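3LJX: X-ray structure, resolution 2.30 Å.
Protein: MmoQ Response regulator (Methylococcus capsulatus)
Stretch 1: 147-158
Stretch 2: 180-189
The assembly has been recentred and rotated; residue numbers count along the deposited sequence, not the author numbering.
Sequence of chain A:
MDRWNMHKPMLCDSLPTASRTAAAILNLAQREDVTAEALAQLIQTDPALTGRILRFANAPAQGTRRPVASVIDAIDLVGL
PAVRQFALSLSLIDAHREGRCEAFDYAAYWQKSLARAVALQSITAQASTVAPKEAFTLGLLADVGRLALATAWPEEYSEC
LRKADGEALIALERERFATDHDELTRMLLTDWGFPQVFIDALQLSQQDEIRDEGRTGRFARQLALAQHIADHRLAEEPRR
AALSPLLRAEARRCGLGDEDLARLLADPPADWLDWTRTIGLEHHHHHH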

# COMPACT_ATOMS: atom_id res chain seq x y z
N LEU A 147 -4.08 0.24 -8.34
CA LEU A 147 -4.09 1.67 -8.69
C LEU A 147 -3.28 1.92 -9.97
O LEU A 147 -3.71 2.65 -10.85
N ALA A 148 -2.10 1.31 -10.05
CA ALA A 148 -1.22 1.52 -11.19
C ALA A 148 -1.81 1.05 -12.52
O ALA A 148 -1.68 1.73 -13.52
N LEU A 149 -2.45 -0.12 -12.54
CA LEU A 149 -3.03 -0.59 -13.78
C LEU A 149 -4.20 0.31 -14.19
O LEU A 149 -4.35 0.63 -15.37
N ALA A 150 -5.03 0.68 -13.21
CA ALA A 150 -6.19 1.52 -13.46
C ALA A 150 -5.74 2.87 -14.01
O ALA A 150 -6.38 3.44 -14.88
N THR A 151 -4.61 3.36 -13.51
CA THR A 151 -4.07 4.63 -13.96
C THR A 151 -3.43 4.53 -15.34
O THR A 151 -3.65 5.39 -16.19
N ALA A 152 -2.65 3.47 -15.56
CA ALA A 152 -1.92 3.28 -16.82
C ALA A 152 -2.85 2.97 -17.99
O ALA A 152 -2.71 3.57 -19.06
N TRP A 153 -3.78 2.04 -17.80
CA TRP A 153 -4.64 1.60 -18.90
C TRP A 153 -6.12 1.68 -18.55
O TRP A 153 -6.81 0.67 -18.50
N PRO A 154 -6.63 2.90 -18.34
CA PRO A 154 -7.97 3.08 -17.77
C PRO A 154 -9.05 2.34 -18.56
O PRO A 154 -9.91 1.69 -17.94
N GLU A 155 -9.01 2.42 -19.89
CA GLU A 155 -10.04 1.80 -20.72
C GLU A 155 -9.84 0.29 -20.85
O GLU A 155 -10.80 -0.48 -20.80
N GLU A 156 -8.60 -0.13 -21.04
CA GLU A 156 -8.35 -1.57 -21.10
C GLU A 156 -8.68 -2.21 -19.76
O GLU A 156 -9.30 -3.28 -19.71
N TYR A 157 -8.30 -1.55 -18.67
CA TYR A 157 -8.50 -2.16 -17.36
C TYR A 157 -9.98 -2.18 -17.00
O TYR A 157 -10.42 -3.12 -16.34
N SER A 158 -10.75 -1.19 -17.44
CA SER A 158 -12.22 -1.26 -17.27
C SER A 158 -12.82 -2.50 -17.92
O SER A 158 -13.68 -3.15 -17.33
N ASP A 180 0.39 -8.59 -13.67
CA ASP A 180 -0.88 -8.57 -12.97
C ASP A 180 -0.73 -7.66 -11.78
O ASP A 180 0.39 -7.27 -11.44
N HIS A 181 -1.84 -7.33 -11.12
CA HIS A 181 -1.80 -6.29 -10.09
C HIS A 181 -0.92 -6.66 -8.88
O HIS A 181 -0.32 -5.78 -8.25
N ASP A 182 -0.81 -7.96 -8.59
CA ASP A 182 0.04 -8.42 -7.48
C ASP A 182 1.53 -8.43 -7.84
O ASP A 182 2.37 -7.99 -7.04
N GLU A 183 1.87 -8.92 -9.02
CA GLU A 183 3.25 -8.81 -9.48
C GLU A 183 3.64 -7.33 -9.55
O GLU A 183 4.70 -6.92 -9.08
N LEU A 184 2.76 -6.52 -10.13
CA LEU A 184 3.06 -5.12 -10.30
C LEU A 184 3.34 -4.47 -8.93
O LEU A 184 4.29 -3.72 -8.76
N THR A 185 2.51 -4.79 -7.93
CA THR A 185 2.73 -4.29 -6.58
C THR A 185 4.16 -4.59 -6.09
O THR A 185 4.89 -3.69 -5.64
N ARG A 186 4.55 -5.85 -6.20
CA ARG A 186 5.88 -6.27 -5.74
C ARG A 186 6.98 -5.54 -6.47
O ARG A 186 8.00 -5.17 -5.88
N MSE A 187 6.80 -5.34 -7.77
CA MSE A 187 7.82 -4.65 -8.56
C MSE A 187 7.89 -3.20 -8.15
O MSE A 187 8.98 -2.65 -8.03
N LEU A 188 6.74 -2.58 -7.92
CA LEU A 188 6.69 -1.20 -7.46
C LEU A 188 7.40 -1.09 -6.10
O LEU A 188 8.29 -0.25 -5.90
N LEU A 189 7.01 -1.96 -5.16
CA LEU A 189 7.55 -1.91 -3.81
C LEU A 189 9.06 -2.14 -3.85
O LEU A 189 9.83 -1.53 -3.10

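The two stretches meet through a small contact, burying 228 Å² in total, with helix 181-189 crossing helix 147-152 at 103° and no hydrogen bond between them. At the start of stretch 2, the CA-to-CB bond of D180 points away from stretch 1. Its side chain (chi1 p) instead caps its own helix: OD1 accepts from E183 N at 2.7 Å and, in a weak bond, from D182 N at 2.8 Å. Its backbone still borders L149, whose CD1 lies 4.3 Å from D180 C.

H181 points toward stretch 1 in a p rotamer. Its CB lies 4.0 Å from L149 CD1, while its ring reaches Y157, with CD2 3.8 Å from Y157 OH; that hydroxyl finds its hydrogen-bonding partner elsewhere in the structure. A turn later, L184 also points toward stretch 1, with chi1 between wells at -146° and chi2 t. Its CD1 packs 3.6 Å from A148 CB and 3.9 Å from CG of L149, which adopts an m, t rotamer, so one methyl serves both neighbours. T185 is directed sideways and makes no contact across; its OG1 bonds back to H181 O at 2.8 Å. L188, with both chi angles off the wells, extends the apolar patch by placing CD2 3.9 Å from A148 CB.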

# COMPACT_ATOMS: atom_id res chain seq x y z
CB LEU A 147 -3.48 2.48 -7.55
CG LEU A 147 -4.11 3.78 -7.06
CD1 LEU A 147 -3.04 4.83 -6.92
CD2 LEU A 147 -5.26 4.29 -7.93
CB ALA A 148 0.14 0.87 -10.94
CB LEU A 149 -3.54 -2.02 -13.63
CG LEU A 149 -2.48 -3.10 -13.65
CD1 LEU A 149 -3.15 -4.48 -13.46
CD2 LEU A 149 -1.71 -3.02 -14.95
CB ALA A 150 -7.00 1.72 -12.17
CB THR A 151 -3.03 5.15 -12.97
OG1 THR A 151 -3.63 5.23 -11.67
CG2 THR A 151 -2.55 6.53 -13.39
CB ALA A 152 -0.87 2.16 -16.67
CB TRP A 153 -4.27 0.17 -19.31
CG TRP A 153 -2.83 -0.00 -19.63
CD1 TRP A 153 -1.86 -0.49 -18.80
CD2 TRP A 153 -2.18 0.31 -20.87
NE1 TRP A 153 -0.65 -0.50 -19.45
CE2 TRP A 153 -0.82 -0.02 -20.72
CE3 TRP A 153 -2.63 0.83 -22.09
CZ2 TRP A 153 0.10 0.17 -21.74
CZ3 TRP A 153 -1.71 1.01 -23.11
CH2 TRP A 153 -0.36 0.68 -22.93
CB PRO A 154 -8.20 4.59 -17.87
CG PRO A 154 -6.86 5.19 -18.07
CD PRO A 154 -6.01 4.17 -18.73
CB GLU A 155 -10.11 2.44 -22.12
CG GLU A 155 -10.50 3.91 -22.11
CD GLU A 155 -11.92 4.15 -21.61
OE1 GLU A 155 -12.77 3.25 -21.79
OE2 GLU A 155 -12.18 5.23 -21.04
CB GLU A 156 -6.91 -1.87 -21.48
CG GLU A 156 -6.64 -1.73 -22.96
CD GLU A 156 -6.81 -3.03 -23.72
OE1 GLU A 156 -6.87 -4.11 -23.09
OE2 GLU A 156 -6.86 -2.98 -24.96
CB TYR A 157 -7.66 -1.47 -16.28
CG TYR A 157 -7.45 -2.32 -15.04
CD1 TYR A 157 -6.99 -3.64 -15.15
CD2 TYR A 157 -7.68 -1.81 -13.77
CE1 TYR A 157 -6.79 -4.42 -14.01
CE2 TYR A 157 -7.48 -2.58 -12.63
CZ TYR A 157 -7.03 -3.88 -12.76
OH TYR A 157 -6.83 -4.66 -11.63
CB SER A 158 -12.92 -0.01 -17.79
OG SER A 158 -12.80 1.06 -16.88
CB ASP A 180 -1.29 -9.98 -12.54
CG ASP A 180 -0.32 -10.57 -11.53
OD1 ASP A 180 -0.16 -9.99 -10.42
OD2 ASP A 180 0.29 -11.61 -11.88
CB HIS A 181 -3.20 -5.84 -9.68
CG HIS A 181 -4.09 -6.94 -9.18
ND1 HIS A 181 -3.89 -7.58 -7.97
CD2 HIS A 181 -5.22 -7.48 -9.70
CE1 HIS A 181 -4.84 -8.48 -7.79
NE2 HIS A 181 -5.66 -8.44 -8.82
CB ASP A 182 -0.41 -9.81 -6.97
CG ASP A 182 -1.75 -9.74 -6.26
OD1 ASP A 182 -2.02 -8.71 -5.60
OD2 ASP A 182 -2.54 -10.71 -6.35
CB GLU A 183 3.43 -9.46 -10.84
CG GLU A 183 4.89 -9.51 -11.29
CD GLU A 183 5.04 -9.59 -12.81
OE1 GLU A 183 4.01 -9.55 -13.52
OE2 GLU A 183 6.19 -9.69 -13.29
CB LEU A 184 1.90 -4.43 -11.02
CG LEU A 184 2.27 -3.29 -11.97
CD1 LEU A 184 1.07 -2.36 -12.20
CD2 LEU A 184 3.47 -2.54 -11.44
CB THR A 185 1.71 -4.89 -5.60
OG1 THR A 185 0.40 -4.37 -5.91
CG2 THR A 185 2.07 -4.52 -4.17
CB ARG A 186 6.08 -7.78 -5.90
CG ARG A 186 4.98 -8.63 -5.26
CD ARG A 186 5.40 -10.12 -5.17
NE ARG A 186 5.36 -10.81 -6.46
CZ ARG A 186 4.26 -11.38 -6.96
NH1 ARG A 186 3.12 -11.33 -6.29
NH2 ARG A 186 4.31 -11.99 -8.14
CB MSE A 187 7.54 -4.75 -10.05
CG MSE A 187 7.60 -6.17 -10.60
SE MSE A 187 7.02 -6.20 -12.48
CE MSE A 187 8.34 -4.96 -13.22
CB LEU A 188 5.23 -0.73 -7.36
CG LEU A 188 4.68 0.21 -8.45
CD1 LEU A 188 5.36 -0.02 -9.79
CD2 LEU A 188 3.17 0.12 -8.58
CB LEU A 189 6.88 -2.95 -2.90
CG LEU A 189 5.40 -2.75 -2.57
CD1 LEU A 189 4.88 -3.88 -1.68
CD2 LEU A 189 5.15 -1.39 -1.90